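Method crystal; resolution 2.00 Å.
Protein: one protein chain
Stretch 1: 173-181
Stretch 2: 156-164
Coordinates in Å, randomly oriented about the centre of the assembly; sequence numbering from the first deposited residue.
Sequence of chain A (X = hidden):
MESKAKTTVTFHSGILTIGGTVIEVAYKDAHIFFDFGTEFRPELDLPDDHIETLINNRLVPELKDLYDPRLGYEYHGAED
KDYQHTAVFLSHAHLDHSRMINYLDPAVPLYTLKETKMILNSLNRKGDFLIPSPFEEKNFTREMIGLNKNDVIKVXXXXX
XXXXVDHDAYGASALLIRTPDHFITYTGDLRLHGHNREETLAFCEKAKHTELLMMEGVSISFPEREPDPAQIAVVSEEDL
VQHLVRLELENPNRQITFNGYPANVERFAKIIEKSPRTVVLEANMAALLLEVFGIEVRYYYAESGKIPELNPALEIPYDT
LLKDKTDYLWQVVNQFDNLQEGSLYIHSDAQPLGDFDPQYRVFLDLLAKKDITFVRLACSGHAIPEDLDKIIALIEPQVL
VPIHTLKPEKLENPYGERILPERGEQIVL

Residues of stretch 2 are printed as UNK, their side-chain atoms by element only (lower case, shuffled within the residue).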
# COMPACT_ATOMS: atom_id res chain seq x y z
N SER A 173 -1.40 -7.70 -4.37
CA SER A 173 -1.99 -9.01 -4.61
C SER A 173 -3.18 -9.30 -3.70
O SER A 173 -3.42 -8.57 -2.71
CB SER A 173 -0.94 -10.10 -4.42
OG SER A 173 -0.51 -10.13 -3.07
N ALA A 174 -3.92 -10.34 -4.07
CA ALA A 174 -4.99 -10.94 -3.28
C ALA A 174 -4.60 -12.40 -3.04
O ALA A 174 -3.69 -12.94 -3.70
CB ALA A 174 -6.31 -10.86 -4.05
N LEU A 175 -5.26 -13.05 -2.08
CA LEU A 175 -4.90 -14.43 -1.76
C LEU A 175 -6.10 -15.31 -2.00
O LEU A 175 -7.22 -14.95 -1.59
CB LEU A 175 -4.43 -14.54 -0.29
CG LEU A 175 -3.34 -13.57 0.20
CD1 LEU A 175 -3.08 -13.85 1.67
CD2 LEU A 175 -2.01 -13.73 -0.61
N LEU A 176 -5.89 -16.43 -2.68
CA LEU A 176 -6.92 -17.45 -2.80
C LEU A 176 -6.44 -18.60 -1.95
O LEU A 176 -5.37 -19.17 -2.21
CB LEU A 176 -7.10 -17.92 -4.24
CG LEU A 176 -7.49 -16.94 -5.35
CD1 LEU A 176 -7.68 -17.75 -6.60
CD2 LEU A 176 -8.74 -16.22 -5.02
N ILE A 177 -7.23 -18.94 -0.94
CA ILE A 177 -6.80 -19.88 0.10
C ILE A 177 -7.62 -21.17 0.10
O ILE A 177 -8.84 -21.12 0.22
CB ILE A 177 -6.85 -19.18 1.48
CG1 ILE A 177 -5.91 -17.97 1.50
CG2 ILE A 177 -6.49 -20.16 2.64
CD1 ILE A 177 -6.41 -16.80 2.38
N ARG A 178 -6.97 -22.31 -0.04
CA ARG A 178 -7.71 -23.57 -0.01
C ARG A 178 -7.21 -24.52 1.07
O ARG A 178 -6.00 -24.68 1.24
CB ARG A 178 -7.69 -24.24 -1.39
CG ARG A 178 -8.53 -23.48 -2.40
CD ARG A 178 -8.47 -24.16 -3.74
NE ARG A 178 -8.33 -23.21 -4.83
CZ ARG A 178 -9.34 -22.77 -5.59
NH1 ARG A 178 -10.58 -23.18 -5.37
NH2 ARG A 178 -9.08 -21.91 -6.56
N THR A 179 -8.16 -25.09 1.81
CA THR A 179 -7.94 -26.32 2.58
C THR A 179 -8.75 -27.41 1.86
O THR A 179 -9.54 -27.09 0.95
CB THR A 179 -8.40 -26.16 4.03
OG1 THR A 179 -9.80 -25.89 4.08
CG2 THR A 179 -7.67 -24.99 4.69
N PRO A 180 -8.57 -28.69 2.22
CA PRO A 180 -9.28 -29.74 1.46
C PRO A 180 -10.81 -29.54 1.28
O PRO A 180 -11.35 -29.96 0.27
CB PRO A 180 -8.97 -31.01 2.24
CG PRO A 180 -7.61 -30.72 2.82
CD PRO A 180 -7.72 -29.29 3.27
N ASP A 181 -11.49 -28.89 2.21
CA ASP A 181 -12.93 -28.73 2.06
C ASP A 181 -13.39 -27.31 1.78
O ASP A 181 -14.58 -27.09 1.57
CB ASP A 181 -13.66 -29.23 3.31
CG ASP A 181 -13.61 -30.75 3.46
OD1 ASP A 181 -13.30 -31.48 2.49
OD2 ASP A 181 -13.89 -31.22 4.58
N UNK A 156 1.55 -26.81 5.11
CA UNK A 156 0.82 -28.04 5.44
C UNK A 156 -0.20 -28.33 4.35
O UNK A 156 0.13 -28.31 3.17
N UNK A 157 -1.44 -28.54 4.76
CA UNK A 157 -2.51 -28.80 3.81
C UNK A 157 -3.27 -27.54 3.39
O UNK A 157 -4.31 -27.63 2.74
c UNK A 157 -3.88 -32.29 4.76
c UNK A 157 -3.47 -29.84 4.38
o UNK A 157 -3.75 -32.89 5.85
c UNK A 157 -2.85 -31.22 4.41
o UNK A 157 -4.82 -32.52 3.94
N UNK A 158 -2.75 -26.37 3.75
CA UNK A 158 -3.26 -25.11 3.23
C UNK A 158 -2.53 -24.72 1.95
O UNK A 158 -1.30 -24.69 1.91
c UNK A 158 -3.58 -24.34 5.64
c UNK A 158 -3.95 -22.73 3.74
c UNK A 158 -3.36 -23.25 6.67
c UNK A 158 -3.14 -23.93 4.24
N UNK A 159 -3.29 -24.38 0.92
CA UNK A 159 -2.72 -23.94 -0.34
C UNK A 159 -3.11 -22.48 -0.59
O UNK A 159 -4.28 -22.09 -0.46
o UNK A 159 -3.34 -24.16 -2.68
c UNK A 159 -3.23 -24.86 -1.46
N UNK A 160 -2.12 -21.65 -0.89
CA UNK A 160 -2.35 -20.21 -1.02
C UNK A 160 -1.85 -19.78 -2.38
O UNK A 160 -0.67 -19.96 -2.71
c UNK A 160 -1.63 -19.38 0.08
c UNK A 160 -1.96 -17.87 -0.05
c UNK A 160 -1.97 -19.89 1.48
N UNK A 161 -2.75 -19.23 -3.18
CA UNK A 161 -2.38 -18.65 -4.46
C UNK A 161 -2.31 -17.14 -4.34
O UNK A 161 -3.26 -16.49 -3.86
c UNK A 161 -3.78 -19.15 -8.10
o UNK A 161 -3.68 -18.63 -9.25
c UNK A 161 -3.38 -19.02 -5.56
o UNK A 161 -4.58 -20.07 -7.84
c UNK A 161 -2.87 -18.65 -6.99
N UNK A 162 -1.19 -16.56 -4.78
CA UNK A 162 -0.98 -15.12 -4.69
C UNK A 162 -1.25 -14.48 -6.05
O UNK A 162 -0.54 -14.69 -7.02
c UNK A 162 1.54 -15.35 -4.92
c UNK A 162 0.40 -14.76 -4.09
c UNK A 162 1.57 -12.88 -2.81
c UNK A 162 0.54 -13.25 -3.88
N UNK A 163 -2.29 -13.67 -6.11
CA UNK A 163 -2.83 -13.27 -7.39
C UNK A 163 -2.70 -11.76 -7.48
O UNK A 163 -3.16 -11.10 -6.57
c UNK A 163 -4.34 -13.66 -7.47
c UNK A 163 -4.52 -15.21 -7.33
c UNK A 163 -4.97 -13.17 -8.77
N UNK A 164 -2.14 -11.23 -8.58
CA UNK A 164 -1.98 -9.78 -8.76
C UNK A 164 -3.32 -9.08 -8.89
O UNK A 164 -4.26 -9.60 -9.54
c UNK A 164 -1.62 -11.97 -9.75
c UNK A 164 -1.18 -9.66 -10.06
c UNK A 164 -1.55 -10.92 -10.83
O HOH W 1 -5.16 -22.04 -3.35
O HOH W 2 -6.55 -21.18 -5.52

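Position 156 has no side-chain atoms, and nothing of stretch 1 lies near it. Its phi of 53° favours a residue without a CB, and it is G156.

Position 157 carries three carbons in a chain, the third bearing two oxygens: a carboxylate on a two-carbon stem, which distinguishes E157 from the shorter aspartate. One carboxylate oxygen, OE1, lies 3.5 Å from CG of P180, beyond the regular pairing of the strands.

At position 158, four carbons fork at the first, one arm being two carbons long, as in isoleucine. I158 opens the strand; its CG2 packs 3.8 Å from CG2 of I177, and its CA makes a CA-H...O contact with O of R178 at 3.4 Å.

Position 159 has one carbon followed by one oxygen, the hydroxymethyl group of serine. The backbone of S159 forms a closed pair with R178: S159 N donates to R178 O at 2.7 Å, and R178 N donates to S159 O, also at 2.7 Å. Its OG is hydrogen-bonded at 2.9 Å to water 1, which in turn donates to O of L176 at 3.1 Å, so the small polar side chain is linked to the neighbouring strand through solvent.

At position 160 one carbon carries two others, three in all. This symmetric fork is V160, whose CG1 lies 4.2 Å from CB of L175 and 4.2 Å from CG1 of I177, bridging two side chains on the same face.

Position 161 again shows three carbons ending in two oxygens, and is E161. Its N donates to O of L176 at 2.8 Å, and its O accepts from N of L176 at 2.9 Å. The extended side chain brings OE1 within reach of water 2, which donates to it at 3.2 Å while accepting from NE of R178 at 2.8 Å; carboxylate and guanidinium are thus joined through water.

Position 162 has four carbons, forked at the first with one longer arm, hence I162. Its CG1 meets CD2 of L175 at 4.2 Å and approaches OG of S173 at 3.4 Å.

Position 163 repeats the three-carbon fork of valine. CG2 of V163 packs 4.0 Å from CG of L176, while its backbone pairs with A174: V163 N to A174 O at 2.9 Å, and A174 N to V163 O at 2.7 Å.

At position 164 three carbons close a ring onto the backbone N, which identifies P164. Its ring leaves no N-H on the backbone. P164 sits opposite S173 in a non-hydrogen-bonded pair, with the two CA atoms 4.2 Å apart, and its CB points away.

The contact is an antiparallel ladder, its strand axes at 149°, held by six nearly straight backbone hydrogen bonds grouped at alternate pairs. Alternation also sorts the side chains: L175, I177, V160 and I162 form one apolar face, whereas the other grades from A174, V163 and L176 to the water-linked E161, S159 and R178. Together the stretches bury 687 Å².

Stretch 2 156-164: GEISVEIVP
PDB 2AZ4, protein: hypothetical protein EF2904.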